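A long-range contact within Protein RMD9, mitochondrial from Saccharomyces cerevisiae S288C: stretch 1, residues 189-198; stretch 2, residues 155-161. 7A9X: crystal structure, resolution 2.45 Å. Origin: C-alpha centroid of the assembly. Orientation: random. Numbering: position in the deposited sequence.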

# COMPACT_ATOMS: atom_id res chain seq x y z
N ARG A 189 -11.89 20.95 2.79
CA ARG A 189 -13.06 21.40 3.55
C ARG A 189 -12.66 21.82 4.96
O ARG A 189 -13.07 22.88 5.44
CB ARG A 189 -14.11 20.29 3.60
CG ARG A 189 -14.59 19.81 2.24
CD ARG A 189 -15.42 18.55 2.39
NE ARG A 189 -15.58 17.85 1.12
CZ ARG A 189 -16.08 16.62 1.00
NH1 ARG A 189 -16.45 15.94 2.08
NH2 ARG A 189 -16.19 16.06 -0.20
N ILE A 190 -11.88 20.98 5.65
CA ILE A 190 -11.46 21.30 7.01
C ILE A 190 -10.64 22.58 7.04
O ILE A 190 -10.82 23.44 7.91
CB ILE A 190 -10.68 20.12 7.62
CG1 ILE A 190 -11.59 18.91 7.81
CG2 ILE A 190 -10.04 20.51 8.95
CD1 ILE A 190 -10.88 17.69 8.38
N TRP A 191 -9.73 22.73 6.07
CA TRP A 191 -8.86 23.91 6.05
C TRP A 191 -9.67 25.17 5.80
O TRP A 191 -9.52 26.17 6.52
CB TRP A 191 -7.77 23.73 4.99
CG TRP A 191 -6.92 24.95 4.79
CD1 TRP A 191 -5.98 25.45 5.65
CD2 TRP A 191 -6.91 25.82 3.65
NE1 TRP A 191 -5.40 26.57 5.12
CE2 TRP A 191 -5.95 26.82 3.89
CE3 TRP A 191 -7.63 25.84 2.45
CZ2 TRP A 191 -5.69 27.84 2.98
CZ3 TRP A 191 -7.37 26.86 1.54
CH2 TRP A 191 -6.41 27.84 1.81
N GLU A 192 -10.54 25.15 4.80
CA GLU A 192 -11.31 26.35 4.47
C GLU A 192 -12.41 26.61 5.49
O GLU A 192 -12.83 27.76 5.66
CB GLU A 192 -11.89 26.23 3.06
CG GLU A 192 -11.77 27.51 2.25
CD GLU A 192 -11.21 27.28 0.86
OE1 GLU A 192 -11.33 26.15 0.35
OE2 GLU A 192 -10.64 28.23 0.29
N ALA A 193 -12.89 25.57 6.18
CA ALA A 193 -13.84 25.80 7.26
C ALA A 193 -13.17 26.42 8.48
O ALA A 193 -13.85 27.03 9.31
CB ALA A 193 -14.54 24.50 7.65
N SER A 194 -11.85 26.26 8.61
CA SER A 194 -11.13 26.90 9.71
C SER A 194 -11.10 28.41 9.57
O SER A 194 -10.86 29.11 10.56
CB SER A 194 -9.70 26.36 9.78
OG SER A 194 -8.97 26.71 8.62
N LYS A 195 -11.33 28.94 8.36
CA LYS A 195 -11.37 30.39 8.19
C LYS A 195 -12.51 31.01 8.98
O LYS A 195 -12.33 32.06 9.62
CB LYS A 195 -11.50 30.74 6.70
CG LYS A 195 -10.36 30.24 5.83
CD LYS A 195 -10.60 30.60 4.37
CE LYS A 195 -9.46 30.12 3.49
NZ LYS A 195 -9.72 30.42 2.06
N ASN A 196 -13.67 30.38 8.97
CA ASN A 196 -14.85 30.91 9.66
C ASN A 196 -15.06 30.20 11.00
O ASN A 196 -16.07 29.54 11.25
CB ASN A 196 -16.09 30.77 8.77
CG ASN A 196 -16.06 31.73 7.59
OD1 ASN A 196 -15.65 32.88 7.72
ND2 ASN A 196 -16.50 31.24 6.43
N LEU A 197 -14.07 30.35 11.88
CA LEU A 197 -14.13 29.82 13.23
C LEU A 197 -14.16 30.96 14.24
O LEU A 197 -13.53 32.00 14.04
CB LEU A 197 -12.94 28.91 13.52
CG LEU A 197 -12.92 27.54 12.84
CD1 LEU A 197 -11.74 26.72 13.33
CD2 LEU A 197 -14.23 26.81 13.09
N SER A 198 -14.90 30.75 15.33
CA SER A 198 -15.00 31.78 16.37
C SER A 198 -13.65 32.05 17.02
O SER A 198 -13.23 33.20 17.16
CB SER A 198 -16.04 31.36 17.41
OG SER A 198 -16.08 32.30 18.47
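Stretch 2, residues 155-161: ISDDILI

Stretch 2 (residues 155-161) is helical throughout, continuing a helix that begins earlier in the chain, and it packs beside the helix that opens stretch 1. Its turns are held by backbone hydrogen bonds from Ile 159 N to Ile 155 O (3.0 Å), Leu 160 N to Ser 156 O (3.0 Å) and Ile 161 N to Asp 157 O (2.9 Å). In stretch 1, residues 189-193 are helical, with Ala 193 N bonded to Arg 189 O at 2.8 Å; beyond them the bonds weaken, as in Ser 194 N to Ile 190 O (3.1 Å), and by Leu 197, at phi/psi -114/145, the backbone is extended. The two helices run in nearly the same direction, crossing at 21° with their axes 10.7 Å apart at closest approach. The nearest CA atoms across the stretches are those of Ser 194 and Leu 160, 6.7 Å apart.

No hydrogen bond or salt bridge joins the stretches; the contact rests on van der Waals packing and buries 270 Å² in total. Leu 160 contributes most, with 93 Å² covered by stretch 1. Its CA-to-CB bond points sideways, but the m,t rotamer brings the end of the side chain nearer to the neighbouring helix. CD1 of Leu 160 lies 4.2 Å from CG1 of Ile 190, while CD2 of Leu 160 lies 3.9 Å from O of Ile 190 and 4.2 Å from CB of Ala 193. The leucine thus meets both side chain and backbone of stretch 1. The small methyl of Ala 193 points toward stretch 2, as does the CA-to-CB bond of Ile 190, also m,t, whose side chain reaches one turn back from Leu 160 to place CD1 of Ile 190 4.0 Å from CB of Ser 156.

At the other end of the contact, past the helical residues of stretch 1, Leu 197 points toward stretch 2 and meets its backbone: CD2 of Leu 197 is 3.4 Å from O of Leu 160, and CD1 of Leu 197 is 4.0 Å from O of Ile 159. These are close contacts between methyl groups and carbonyl oxygens near the C-terminal end of stretch 2. Ile 190 touches Ser 156 and Leu 160, and Leu 197 touches Ile 159 and Leu 160, so both meet Leu 160. The CA-to-CB bond of Trp 191 points away from stretch 2; that of Arg 189 points sideways, and its side chain makes no contact. Lys 195 and Glu 192 lie out of reach and pair with each other in a salt bridge, NZ of Lys 195 to OE2 of Glu 192 at 3.0 Å.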

# COMPACT_ATOMS: atom_id res chain seq x y z
N ILE A 155 -11.32 14.44 16.59
CA ILE A 155 -10.55 15.63 16.95
C ILE A 155 -10.81 16.74 15.94
O ILE A 155 -10.96 17.91 16.32
CB ILE A 155 -9.06 15.29 17.05
CG1 ILE A 155 -8.84 14.21 18.12
CG2 ILE A 155 -8.24 16.53 17.39
CD1 ILE A 155 -7.39 13.80 18.29
N SER A 156 -10.87 16.41 14.65
CA SER A 156 -11.14 17.41 13.63
C SER A 156 -12.51 18.05 13.84
O SER A 156 -12.68 19.26 13.65
CB SER A 156 -11.05 16.79 12.24
OG SER A 156 -12.22 16.05 11.95
N ASP A 157 -13.50 17.25 14.24
CA ASP A 157 -14.84 17.79 14.45
C ASP A 157 -14.90 18.66 15.70
O ASP A 157 -15.61 19.67 15.74
CB ASP A 157 -15.86 16.66 14.52
CG ASP A 157 -15.99 15.90 13.21
OD1 ASP A 157 -15.36 16.32 12.22
OD2 ASP A 157 -16.72 14.89 13.18
N ASP A 158 -14.16 18.27 16.75
CA ASP A 158 -14.12 19.09 17.96
C ASP A 158 -13.44 20.43 17.72
O ASP A 158 -13.77 21.42 18.38
CB ASP A 158 -13.41 18.33 19.08
CG ASP A 158 -14.27 17.22 19.66
OD1 ASP A 158 -15.42 17.05 19.20
OD2 ASP A 158 -13.80 16.53 20.59
N ILE A 159 -12.49 20.48 16.78
CA ILE A 159 -11.85 21.74 16.44
C ILE A 159 -12.77 22.59 15.57
O ILE A 159 -12.89 23.80 15.78
CB ILE A 159 -10.50 21.48 15.74
CG1 ILE A 159 -9.56 20.71 16.66
CG2 ILE A 159 -9.87 22.79 15.29
CD1 ILE A 159 -8.29 20.26 15.99
N LEU A 160 -13.45 21.97 14.60
CA LEU A 160 -14.37 22.72 13.75
C LEU A 160 -15.58 23.22 14.53
O LEU A 160 -16.21 24.20 14.12
CB LEU A 160 -14.82 21.86 12.57
CG LEU A 160 -13.74 21.45 11.57
CD1 LEU A 160 -14.35 20.65 10.42
CD2 LEU A 160 -12.98 22.65 11.04
N ILE A 161 -15.91 22.58 15.65
CA ILE A 161 -16.97 23.06 16.53
C ILE A 161 -16.45 24.09 17.51
O ILE A 161 -17.08 25.13 17.73
CB ILE A 161 -17.63 21.86 17.24
CG1 ILE A 161 -18.47 21.05 16.26
CG2 ILE A 161 -18.48 22.33 18.42
CD1 ILE A 161 -19.15 19.85 16.87